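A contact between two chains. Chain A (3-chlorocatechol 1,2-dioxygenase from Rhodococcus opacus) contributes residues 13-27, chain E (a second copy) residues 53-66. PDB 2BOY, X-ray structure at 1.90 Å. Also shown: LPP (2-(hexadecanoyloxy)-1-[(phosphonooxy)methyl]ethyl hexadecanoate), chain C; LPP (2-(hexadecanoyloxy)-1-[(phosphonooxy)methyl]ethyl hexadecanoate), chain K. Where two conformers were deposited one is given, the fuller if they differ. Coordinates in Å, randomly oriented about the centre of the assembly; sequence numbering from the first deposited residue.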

ATOM      1  N   MET A  13       7.285  -7.667  -6.598  1.00 22.64           N
ATOM      2  CA  MET A  13       6.935  -7.007  -5.314  1.00 22.60           C
ATOM      3  C   MET A  13       6.041  -7.920  -4.457  1.00 22.85           C
ATOM      4  O   MET A  13       6.336  -8.191  -3.269  1.00 24.62           O
ATOM      5  CB  MET A  13       6.251  -5.651  -5.586  1.00 22.16           C
ATOM      6  CG  MET A  13       7.251  -4.639  -6.194  1.00 20.13           C
ATOM      7  SD  MET A  13       6.556  -3.032  -6.461  1.00 23.60           S
ATOM      8  CE  MET A  13       8.038  -2.129  -7.147  1.00 23.99           C
ATOM      9  N   ILE A  14       4.934  -8.363  -5.043  1.00 23.19           N
ATOM     10  CA  ILE A  14       3.974  -9.239  -4.345  1.00 23.15           C
ATOM     11  C   ILE A  14       4.660 -10.517  -3.839  1.00 23.17           C
ATOM     12  O   ILE A  14       4.548 -10.861  -2.662  1.00 23.22           O
ATOM     13  CB  ILE A  14       2.765  -9.554  -5.274  1.00 23.50           C
ATOM     14  CG1 ILE A  14       1.980  -8.258  -5.538  1.00 24.49           C
ATOM     15  CG2 ILE A  14       1.851 -10.617  -4.638  1.00 22.46           C
ATOM     16  CD1 ILE A  14       0.847  -8.421  -6.544  1.00 25.12           C
ATOM     17  N   ALA A  15       5.442 -11.171  -4.702  1.00 24.16           N
ATOM     18  CA  ALA A  15       6.149 -12.394  -4.295  1.00 24.85           C
ATOM     19  C   ALA A  15       7.074 -12.123  -3.130  1.00 24.55           C
ATOM     20  O   ALA A  15       7.179 -12.917  -2.187  1.00 24.16           O
ATOM     21  CB  ALA A  15       6.933 -12.978  -5.460  1.00 26.24           C
ATOM     22  N   ALA A  16       7.779 -10.999  -3.209  1.00 24.35           N
ATOM     23  CA  ALA A  16       8.718 -10.637  -2.175  1.00 23.69           C
ATOM     24  C   ALA A  16       8.000 -10.404  -0.836  1.00 23.10           C
ATOM     25  O   ALA A  16       8.500 -10.800   0.227  1.00 24.43           O
ATOM     26  CB  ALA A  16       9.498  -9.377  -2.603  1.00 23.84           C
ATOM     27  N   ILE A  17       6.835  -9.755  -0.870  1.00 22.58           N
ATOM     28  CA  ILE A  17       6.095  -9.514   0.372  1.00 22.86           C
ATOM     29  C   ILE A  17       5.600 -10.855   0.929  1.00 22.60           C
ATOM     30  O   ILE A  17       5.687 -11.107   2.123  1.00 22.01           O
ATOM     31  CB  ILE A  17       4.945  -8.572   0.096  1.00 22.32           C
ATOM     32  CG1 ILE A  17       5.502  -7.140  -0.046  1.00 24.54           C
ATOM     33  CG2 ILE A  17       3.913  -8.620   1.204  1.00 22.64           C
ATOM     34  CD1 ILE A  17       4.579  -6.287  -0.794  1.00 22.75           C
ATOM     35  N   ASN A  18       5.138 -11.732   0.037  1.00 23.03           N
ATOM     36  CA  ASN A  18       4.675 -13.067   0.471  1.00 23.71           C
ATOM     37  C   ASN A  18       5.807 -13.949   1.042  1.00 23.57           C
ATOM     38  O   ASN A  18       5.585 -14.773   1.912  1.00 23.36           O
ATOM     39  CB  ASN A  18       3.877 -13.763  -0.654  1.00 23.35           C
ATOM     40  CG  ASN A  18       2.433 -13.252  -0.746  1.00 23.37           C
ATOM     41  OD1 ASN A  18       1.844 -12.853   0.249  1.00 21.52           O
ATOM     42  ND2 ASN A  18       1.886 -13.237  -1.942  1.00 21.78           N
ATOM     43  N   ALA A  19       7.033 -13.775   0.559  1.00 25.02           N
ATOM     44  CA  ALA A  19       8.180 -14.511   1.121  1.00 25.08           C
ATOM     45  C   ALA A  19       8.441 -14.053   2.549  1.00 24.92           C
ATOM     46  O   ALA A  19       8.741 -14.847   3.429  1.00 26.24           O
ATOM     47  CB  ALA A  19       9.433 -14.296   0.263  1.00 25.84           C
ATOM     48  N   VAL A  20       8.326 -12.759   2.782  1.00 24.99           N
ATOM     49  CA  VAL A  20       8.476 -12.220   4.123  1.00 24.42           C
ATOM     50  C   VAL A  20       7.357 -12.716   5.068  1.00 24.22           C
ATOM     51  O   VAL A  20       7.603 -13.038   6.239  1.00 24.41           O
ATOM     52  CB  VAL A  20       8.506 -10.657   4.119  1.00 24.03           C
ATOM     53  CG1 VAL A  20       8.506 -10.116   5.558  1.00 23.51           C
ATOM     54  CG2 VAL A  20       9.747 -10.166   3.373  1.00 26.14           C
ATOM     55  N   ILE A  21       6.116 -12.714   4.587  1.00 24.01           N
ATOM     56  CA  ILE A  21       5.021 -13.258   5.393  1.00 24.18           C
ATOM     57  C   ILE A  21       5.337 -14.693   5.848  1.00 24.73           C
ATOM     58  O   ILE A  21       5.156 -15.034   7.005  1.00 24.78           O
ATOM     59  CB  ILE A  21       3.688 -13.236   4.598  1.00 22.88           C
ATOM     60  CG1 ILE A  21       3.163 -11.794   4.530  1.00 21.32           C
ATOM     61  CG2 ILE A  21       2.668 -14.235   5.232  1.00 22.75           C
ATOM     62  CD1 ILE A  21       2.002 -11.587   3.585  1.00 21.68           C
ATOM     63  N   LYS A  22       5.801 -15.503   4.917  1.00 27.34           N
ATOM     64  CA  LYS A  22       6.129 -16.907   5.204  1.00 30.03           C
ATOM     65  C   LYS A  22       7.302 -17.047   6.162  1.00 30.78           C
ATOM     66  O   LYS A  22       7.228 -17.832   7.106  1.00 32.34           O
ATOM     67  CB  LYS A  22       6.454 -17.646   3.921  1.00 29.69           C
ATOM     68  CG  LYS A  22       6.721 -19.110   4.124  1.00 34.03           C
ATOM     69  CD  LYS A  22       6.556 -19.883   2.810  1.00 40.25           C
ATOM     70  CE  LYS A  22       7.220 -21.264   2.895  1.00 42.05           C
ATOM     71  NZ  LYS A  22       6.799 -22.083   1.718  1.00 44.00           N
ATOM     72  N   ASP A  23       8.370 -16.292   5.927  1.00 31.55           N
ATOM     73  CA  ASP A  23       9.585 -16.393   6.741  1.00 31.70           C
ATOM     74  C   ASP A  23       9.336 -15.844   8.151  1.00 31.39           C
ATOM     75  O   ASP A  23       9.743 -16.446   9.153  1.00 31.13           O
ATOM     76  CB  ASP A  23      10.735 -15.681   6.038  1.00 32.75           C
ATOM     77  CG  ASP A  23      12.083 -15.944   6.694  1.00 38.01           C
ATOM     78  OD1 ASP A  23      12.606 -15.007   7.340  1.00 41.17           O
ATOM     79  OD2 ASP A  23      12.694 -17.044   6.610  1.00 43.09           O
ATOM     80  N   GLU A  24       8.607 -14.739   8.248  1.00 30.10           N
ATOM     81  CA  GLU A  24       8.336 -14.182   9.567  1.00 29.47           C
ATOM     82  C   GLU A  24       7.098 -14.713  10.276  1.00 28.56           C
ATOM     83  O   GLU A  24       6.841 -14.315  11.409  1.00 28.50           O
ATOM     84  CB  GLU A  24       8.318 -12.648   9.520  1.00 29.16           C
ATOM     85  CG  GLU A  24       9.614 -12.088   8.991  1.00 30.93           C
ATOM     86  CD  GLU A  24      10.667 -11.941  10.078  1.00 38.51           C
ATOM     87  OE1 GLU A  24      10.317 -11.885  11.299  1.00 39.99           O
ATOM     88  OE2 GLU A  24      11.849 -11.858   9.702  1.00 39.51           O
ATOM     89  N   LYS A  25       6.351 -15.613   9.625  1.00 28.87           N
ATOM     90  CA  LYS A  25       5.105 -16.159  10.185  1.00 28.01           C
ATOM     91  C   LYS A  25       4.152 -15.037  10.606  1.00 27.34           C
ATOM     92  O   LYS A  25       3.651 -14.966  11.745  1.00 26.88           O
ATOM     93  CB  LYS A  25       5.396 -17.108  11.362  1.00 29.64           C
ATOM     94  CG  LYS A  25       6.454 -18.160  11.082  1.00 31.60           C
ATOM     95  CD  LYS A  25       5.967 -19.316  10.255  1.00 37.84           C
ATOM     96  CE  LYS A  25       6.954 -20.500  10.328  1.00 42.01           C
ATOM     97  NZ  LYS A  25       7.369 -20.768  11.741  1.00 44.18           N
ATOM     98  N   VAL A  26       3.907 -14.122   9.673  1.00 26.64           N
ATOM     99  CA  VAL A  26       3.004 -13.018   9.938  1.00 25.93           C
ATOM    100  C   VAL A  26       1.629 -13.631  10.208  1.00 24.93           C
ATOM    101  O   VAL A  26       1.217 -14.542   9.494  1.00 24.50           O
ATOM    102  CB  VAL A  26       3.003 -12.033   8.747  1.00 25.10           C
ATOM    103  CG1 VAL A  26       1.936 -10.961   8.909  1.00 25.42           C
ATOM    104  CG2 VAL A  26       4.430 -11.417   8.546  1.00 25.45           C
ATOM    105  N   SER A  27       0.955 -13.143  11.239  1.00 25.19           N
ATOM    106  CA  SER A  27      -0.287 -13.742  11.730  1.00 25.43           C
ATOM    107  C   SER A  27      -1.539 -13.096  11.140  1.00 25.62           C
ATOM    108  O   SER A  27      -1.449 -12.068  10.456  1.00 25.08           O
ATOM    109  CB  SER A  27      -0.331 -13.638  13.246  1.00 25.58           C
ATOM    110  OG  SER A  27      -0.660 -12.309  13.672  1.00 27.48           O
TER
ATOM    111  N   VAL E  53      -6.948 -10.917  -2.310  1.00 21.90           N
ATOM    112  CA  VAL E  53      -6.568 -11.562  -3.571  1.00 22.23           C
ATOM    113  C   VAL E  53      -5.102 -11.982  -3.531  1.00 22.08           C
ATOM    114  O   VAL E  53      -4.764 -13.143  -3.818  1.00 21.47           O
ATOM    115  CB  VAL E  53      -6.831 -10.658  -4.779  1.00 23.19           C
ATOM    116  CG1 VAL E  53      -6.142 -11.188  -6.054  1.00 24.32           C
ATOM    117  CG2 VAL E  53      -8.323 -10.550  -5.007  1.00 24.86           C
ATOM    118  N   PHE E  54      -4.229 -11.052  -3.138  1.00 21.46           N
ATOM    119  CA  PHE E  54      -2.794 -11.252  -3.347  1.00 20.99           C
ATOM    120  C   PHE E  54      -1.976 -11.778  -2.183  1.00 20.81           C
ATOM    121  O   PHE E  54      -0.895 -12.353  -2.406  1.00 20.99           O
ATOM    122  CB  PHE E  54      -2.190  -9.951  -3.867  1.00 21.57           C
ATOM    123  CG  PHE E  54      -2.630  -9.619  -5.285  1.00 22.73           C
ATOM    124  CD1 PHE E  54      -2.233 -10.418  -6.354  1.00 22.57           C
ATOM    125  CD2 PHE E  54      -3.461  -8.544  -5.528  1.00 22.52           C
ATOM    126  CE1 PHE E  54      -2.629 -10.100  -7.661  1.00 20.23           C
ATOM    127  CE2 PHE E  54      -3.883  -8.226  -6.827  1.00 25.18           C
ATOM    128  CZ  PHE E  54      -3.450  -8.998  -7.889  1.00 22.06           C
ATOM    129  N   PHE E  55      -2.451 -11.535  -0.971  1.00 19.67           N
ATOM    130  CA  PHE E  55      -1.705 -11.844   0.251  1.00 20.97           C
ATOM    131  C   PHE E  55      -2.391 -12.799   1.248  1.00 20.81           C
ATOM    132  O   PHE E  55      -1.686 -13.482   2.001  1.00 20.99           O
ATOM    133  CB  PHE E  55      -1.270 -10.542   0.980  1.00 20.38           C
ATOM    134  CG  PHE E  55      -0.619  -9.551   0.066  1.00 20.50           C
ATOM    135  CD1 PHE E  55      -1.303  -8.430  -0.351  1.00 20.53           C
ATOM    136  CD2 PHE E  55       0.680  -9.763  -0.417  1.00 23.41           C
ATOM    137  CE1 PHE E  55      -0.714  -7.522  -1.233  1.00 22.33           C
ATOM    138  CE2 PHE E  55       1.281  -8.846  -1.277  1.00 22.86           C
ATOM    139  CZ  PHE E  55       0.579  -7.733  -1.701  1.00 23.64           C
ATOM    140  N   GLU E  56      -3.732 -12.834   1.311  1.00 20.31           N
ATOM    141  CA  GLU E  56      -4.353 -13.676   2.347  1.00 20.54           C
ATOM    142  C   GLU E  56      -3.893 -15.137   2.278  1.00 20.88           C
ATOM    143  O   GLU E  56      -3.696 -15.760   3.306  1.00 21.36           O
ATOM    144  CB  GLU E  56      -5.896 -13.620   2.376  1.00 19.85           C
ATOM    145  CG  GLU E  56      -6.457 -14.038   3.731  1.00 21.06           C
ATOM    146  CD  GLU E  56      -7.967 -14.313   3.731  1.00 22.60           C
ATOM    147  OE1 GLU E  56      -8.687 -13.853   2.786  1.00 19.22           O
ATOM    148  OE2 GLU E  56      -8.408 -14.997   4.689  1.00 20.23           O
ATOM    149  N   HIS E  57      -3.721 -15.673   1.080  1.00 20.88           N
ATOM    150  CA  HIS E  57      -3.285 -17.077   0.974  1.00 22.25           C
ATOM    151  C   HIS E  57      -1.956 -17.366   1.679  1.00 22.86           C
ATOM    152  O   HIS E  57      -1.746 -18.477   2.195  1.00 23.08           O
ATOM    153  CB  HIS E  57      -3.238 -17.508  -0.494  1.00 21.44           C
ATOM    154  CG  HIS E  57      -2.070 -16.965  -1.243  1.00 22.85           C
ATOM    155  ND1 HIS E  57      -2.105 -15.768  -1.923  1.00 26.96           N
ATOM    156  CD2 HIS E  57      -0.820 -17.453  -1.407  1.00 20.88           C
ATOM    157  CE1 HIS E  57      -0.933 -15.552  -2.491  1.00 25.15           C
ATOM    158  NE2 HIS E  57      -0.131 -16.554  -2.177  1.00 27.78           N
ATOM    159  N   ALA E  58      -1.065 -16.371   1.725  1.00 22.68           N
ATOM    160  CA  ALA E  58       0.232 -16.530   2.383  1.00 22.86           C
ATOM    161  C   ALA E  58       0.087 -16.474   3.898  1.00 23.31           C
ATOM    162  O   ALA E  58       0.687 -17.277   4.606  1.00 23.84           O
ATOM    163  CB  ALA E  58       1.221 -15.447   1.877  1.00 23.38           C
ATOM    164  N   ILE E  59      -0.718 -15.528   4.382  1.00 22.19           N
ATOM    165  CA  ILE E  59      -1.139 -15.465   5.781  1.00 22.65           C
ATOM    166  C   ILE E  59      -1.780 -16.787   6.231  1.00 23.62           C
ATOM    167  O   ILE E  59      -1.462 -17.333   7.316  1.00 24.17           O
ATOM    168  CB  ILE E  59      -2.129 -14.284   5.973  1.00 21.77           C
ATOM    169  CG1 ILE E  59      -1.433 -12.931   5.685  1.00 23.27           C
ATOM    170  CG2 ILE E  59      -2.742 -14.284   7.390  1.00 19.89           C
ATOM    171  CD1 ILE E  59      -0.347 -12.571   6.769  1.00 22.21           C
ATOM    172  N   GLU E  60      -2.690 -17.286   5.395  1.00 23.68           N
ATOM    173  CA  GLU E  60      -3.473 -18.456   5.725  1.00 24.25           C
ATOM    174  C   GLU E  60      -2.538 -19.677   5.734  1.00 24.45           C
ATOM    175  O   GLU E  60      -2.664 -20.526   6.590  1.00 25.17           O
ATOM    176  CB  GLU E  60      -4.594 -18.639   4.689  1.00 24.12           C
ATOM    177  CG  GLU E  60      -5.735 -19.549   5.161  1.00 26.25           C
ATOM    178  CD  GLU E  60      -5.357 -21.026   5.239  1.00 29.76           C
ATOM    179  OE1 GLU E  60      -4.652 -21.516   4.338  1.00 26.74           O
ATOM    180  OE2 GLU E  60      -5.795 -21.693   6.199  1.00 33.15           O
ATOM    181  N   SER E  61      -1.623 -19.759   4.782  1.00 24.86           N
ATOM    182  CA  SER E  61      -0.636 -20.845   4.783  1.00 27.50           C
ATOM    183  C   SER E  61       0.220 -20.925   6.060  1.00 28.38           C
ATOM    184  O   SER E  61       0.493 -22.040   6.564  1.00 28.50           O
ATOM    185  CB  SER E  61       0.221 -20.777   3.538  1.00 27.03           C
ATOM    186  OG  SER E  61       1.388 -21.533   3.693  0.50 28.30           O
ATOM    187  N   VAL E  62       0.639 -19.787   6.617  1.00 29.37           N
ATOM    188  CA  VAL E  62       1.286 -19.898   7.942  1.00 29.82           C
ATOM    189  C   VAL E  62       0.357 -20.375   9.058  1.00 29.98           C
ATOM    190  O   VAL E  62       0.750 -21.249   9.826  1.00 30.19           O
ATOM    191  CB  VAL E  62       2.216 -18.697   8.386  1.00 30.73           C
ATOM    192  CG1 VAL E  62       2.372 -17.613   7.346  1.00 32.02           C
ATOM    193  CG2 VAL E  62       1.953 -18.194   9.812  1.00 31.85           C
ATOM    194  N   ALA E  63      -0.851 -19.823   9.145  1.00 28.61           N
ATOM    195  CA  ALA E  63      -1.826 -20.270  10.132  1.00 29.80           C
ATOM    196  C   ALA E  63      -2.111 -21.772  10.012  1.00 29.99           C
ATOM    197  O   ALA E  63      -2.268 -22.455  11.029  1.00 29.89           O
ATOM    198  CB  ALA E  63      -3.138 -19.460  10.038  1.00 29.26           C
ATOM    199  N   ALA E  64      -2.150 -22.263   8.779  1.00 30.26           N
ATOM    200  CA  ALA E  64      -2.549 -23.635   8.517  1.00 31.76           C
ATOM    201  C   ALA E  64      -1.546 -24.640   9.063  1.00 33.18           C
ATOM    202  O   ALA E  64      -1.895 -25.800   9.264  1.00 33.21           O
ATOM    203  CB  ALA E  64      -2.798 -23.873   7.033  1.00 31.07           C
ATOM    204  N   GLU E  65      -0.310 -24.200   9.311  1.00 34.63           N
ATOM    205  CA  GLU E  65       0.742 -25.107   9.782  1.00 35.49           C
ATOM    206  C   GLU E  65       0.324 -25.642  11.131  1.00 35.34           C
ATOM    207  O   GLU E  65       0.690 -26.746  11.517  1.00 36.46           O
ATOM    208  CB  GLU E  65       2.088 -24.377   9.927  1.00 36.24           C
ATOM    209  CG  GLU E  65       2.626 -23.700   8.674  1.00 39.21           C
ATOM    210  CD  GLU E  65       3.704 -22.649   8.984  1.00 46.21           C
ATOM    211  OE1 GLU E  65       3.893 -22.273  10.179  1.00 49.77           O
ATOM    212  OE2 GLU E  65       4.353 -22.166   8.025  1.00 47.96           O
ATOM    213  N   SER E  66      -0.423 -24.835  11.867  1.00 34.69           N
ATOM    214  CA  SER E  66      -0.902 -25.214  13.181  1.00 34.03           C
ATOM    215  C   SER E  66      -2.286 -25.895  13.167  1.00 33.21           C
ATOM    216  O   SER E  66      -2.897 -26.026  14.220  1.00 32.18           O
ATOM    217  CB  SER E  66      -0.938 -23.992  14.085  1.00 34.87           C
ATOM    218  OG  SER E  66       0.352 -23.395  14.146  1.00 36.98           O
TER
HETATM  219  C7  LPP C1257      -1.961   3.661 -15.286  1.00 64.49           C
HETATM  220  O9  LPP C1257      -2.143   2.243 -15.442  1.00 64.68           O
HETATM  221  O27 LPP C1257       0.872   2.281 -16.484  1.00 54.55           O
HETATM  222  C11 LPP C1257      -2.937   1.662 -14.340  1.00 63.03           C
HETATM  223  O10 LPP C1257      -3.992   1.096 -14.601  1.00 63.88           O
HETATM  224  C12 LPP C1257      -2.460   1.733 -12.901  1.00 59.60           C
HETATM  225  C13 LPP C1257      -1.233   0.841 -12.712  1.00 55.34           C
HETATM  226  C14 LPP C1257      -1.333   0.026 -11.429  1.00 50.16           C
HETATM  227  C15 LPP C1257      -0.210   0.401 -10.468  1.00 46.23           C
HETATM  228  C16 LPP C1257       0.013  -0.705  -9.454  1.00 42.59           C
HETATM  229  C17 LPP C1257       0.785  -0.196  -8.267  1.00 42.09           C
HETATM  230  C18 LPP C1257       1.027  -1.335  -7.309  1.00 44.67           C
HETATM  231  C19 LPP C1257       1.604  -0.847  -5.999  1.00 46.36           C
HETATM  232  C20 LPP C1257       2.728  -1.771  -5.536  1.00 49.38           C
HETATM  233  C21 LPP C1257       2.297  -3.230  -5.515  1.00 50.33           C
HETATM  234  C22 LPP C1257       1.754  -3.628  -4.150  1.00 50.33           C
HETATM  235  C23 LPP C1257       2.574  -4.762  -3.575  1.00 49.16           C
HETATM  236  C24 LPP C1257       3.823  -4.208  -2.918  1.00 51.09           C
HETATM  237  C29 LPP C1257       1.117   2.107 -15.296  1.00 51.01           C
HETATM  238  C30 LPP C1257       2.540   2.140 -14.790  1.00 47.75           C
HETATM  239  C31 LPP C1257       2.645   1.278 -13.535  1.00 43.98           C
HETATM  240  C32 LPP C1257       3.860   0.361 -13.599  1.00 40.41           C
HETATM  241  C33 LPP C1257       4.064  -0.397 -12.288  1.00 38.77           C
HETATM  242  C34 LPP C1257       4.993   0.378 -11.357  1.00 37.13           C
HETATM  243  C35 LPP C1257       4.990  -0.212  -9.960  1.00 35.30           C
HETATM  244  C36 LPP C1257       5.931   0.577  -9.071  1.00 32.62           C
HETATM  245  C37 LPP C1257       5.332   0.813  -7.721  1.00 36.02           C
HETATM  246  C38 LPP C1257       6.191   1.781  -6.910  1.00 36.82           C
HETATM  247  C39 LPP C1257       5.439   2.208  -5.657  1.00 38.67           C
HETATM  248  C40 LPP C1257       5.555   1.167  -4.537  1.00 40.17           C
HETATM  249  C41 LPP C1257       4.249   1.094  -3.742  1.00 40.63           C
HETATM  250  C42 LPP C1257       4.341   0.206  -2.492  1.00 42.63           C
HETATM  251  C43 LPP C1257       3.253   0.587  -1.478  1.00 43.08           C
HETATM  252  C44 LPP C1257       3.089  -0.423  -0.354  1.00 42.42           C
HETATM  253  C6  LPP K1257      -0.236  -2.868  16.352  1.00 58.72           C
HETATM  254  C7  LPP K1257       0.305  -2.393  14.999  1.00 58.68           C
HETATM  255  C8  LPP K1257       0.313  -3.592  14.042  1.00 57.09           C
HETATM  256  O9  LPP K1257      -0.527  -1.318  14.475  1.00 58.42           O
HETATM  257  O27 LPP K1257       1.636  -3.965  13.635  1.00 56.02           O
HETATM  258  C11 LPP K1257       0.147  -0.307  13.612  1.00 56.93           C
HETATM  259  O10 LPP K1257      -0.167   0.873  13.751  1.00 58.02           O
HETATM  260  C12 LPP K1257       1.199  -0.685  12.567  1.00 52.61           C
HETATM  261  C13 LPP K1257       0.547  -1.041  11.233  1.00 48.18           C
HETATM  262  C14 LPP K1257       1.457  -1.890  10.349  1.00 43.69           C
HETATM  263  C15 LPP K1257       1.169  -1.657   8.867  1.00 40.77           C
HETATM  264  C16 LPP K1257       2.264  -2.237   7.982  1.00 39.68           C
HETATM  265  C17 LPP K1257       1.827  -2.355   6.533  1.00 39.28           C
HETATM  266  C18 LPP K1257       2.967  -1.999   5.598  1.00 41.74           C
HETATM  267  C19 LPP K1257       3.078  -3.011   4.456  1.00 42.26           C
HETATM  268  C20 LPP K1257       4.488  -3.034   3.843  1.00 40.52           C
HETATM  269  C21 LPP K1257       4.724  -1.871   2.890  1.00 40.67           C
HETATM  270  C29 LPP K1257       1.700  -5.394  13.341  1.00 52.92           C
HETATM  271  O28 LPP K1257       0.822  -6.121  13.785  1.00 55.20           O
HETATM  272  C30 LPP K1257       2.849  -5.979  12.536  1.00 48.54           C
HETATM  273  C31 LPP K1257       2.763  -5.536  11.079  1.00 44.67           C
HETATM  274  C32 LPP K1257       3.133  -6.654  10.102  1.00 39.73           C
HETATM  275  C33 LPP K1257       2.917  -6.199   8.669  1.00 38.17           C
HETATM  276  C34 LPP K1257       2.544  -7.360   7.750  1.00 39.01           C
HETATM  277  C35 LPP K1257       2.008  -6.842   6.431  1.00 38.12           C
HETATM  278  C36 LPP K1257       1.215  -7.908   5.681  1.00 41.20           C
HETATM  279  C37 LPP K1257       0.235  -7.260   4.702  1.00 40.91           C
HETATM  280  C38 LPP K1257       0.912  -6.991   3.368  1.00 42.35           C
HETATM  281  C39 LPP K1257       0.415  -5.701   2.726  1.00 39.27           C
HETATM  282  C40 LPP K1257       1.150  -5.462   1.411  1.00 40.27           C
HETATM  283  C41 LPP K1257       1.185  -3.986   1.050  1.00 41.70           C
HETATM  284  C42 LPP K1257       0.862  -3.757  -0.422  1.00 42.73           C
HETATM  285  C43 LPP K1257       0.355  -2.329  -0.636  1.00 44.92           C
HETATM  286  O   HOH W   1      -0.798 -16.363   9.742  1.00 26.33           O

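The most unusual feature of this contact is the divided fate of the Asn A18 amide, the one side chain that hydrogen-bonds directly across it. Asn A18 ND2 donates to the backbone O of Phe E54 at 3.0 Å, with a nearly linear N-H...O angle of 175°, whereas its OD1 is buried without a hydrogen-bonding partner. Asn A18 OD1 instead lies 3.1 Å from CB of Ala E58 and 3.4 Å from CD2 of Phe E55, near the plane of the ring and at its edge. The small side chain of Ala E58 faces Asn A18, and their CA atoms are 5.9 Å apart.

The helices carrying Asn A18 and Ala E58 run nearly parallel, with an angle of 16° between their directions and a closest axial approach of 9.0 Å. Ile A14, Asn A18 and Ile A21 all point toward chain E, as successive turns of one helix face. Ile A14 CD1 sits over a face of the Phe E54 ring, 4.0 Å from its centroid in a CH-pi contact. Phe E55 begins sideways, but its ring reaches chain A, where CE2 approaches Ile A17 CG2 at 3.6 Å. Lipid joins this apolar cluster: C40 of the chain K LPP covers one face of the Phe E55 ring, and C24 of the chain C LPP comes within 3.1 Å of Ile A17 CD1.

Further along, Ile A21 CG2 packs 3.8 Å from both Ala E58 CB and Ile E59 CD1. Ile E59 CD1 also meets Val A26 CG1 at 3.5 Å. Beside this packing, a water donates to Val A26 O and Ile E59 O, each 2.7 Å from its oxygen, bridging two backbone carbonyls that could not bond to each other. Lys A25, with positive phi after the helix, packs its CB against Val E62 CG2 at 3.9 Å; its NZ remains 4.1 Å from Glu E65 OE1, beyond salt-bridge range.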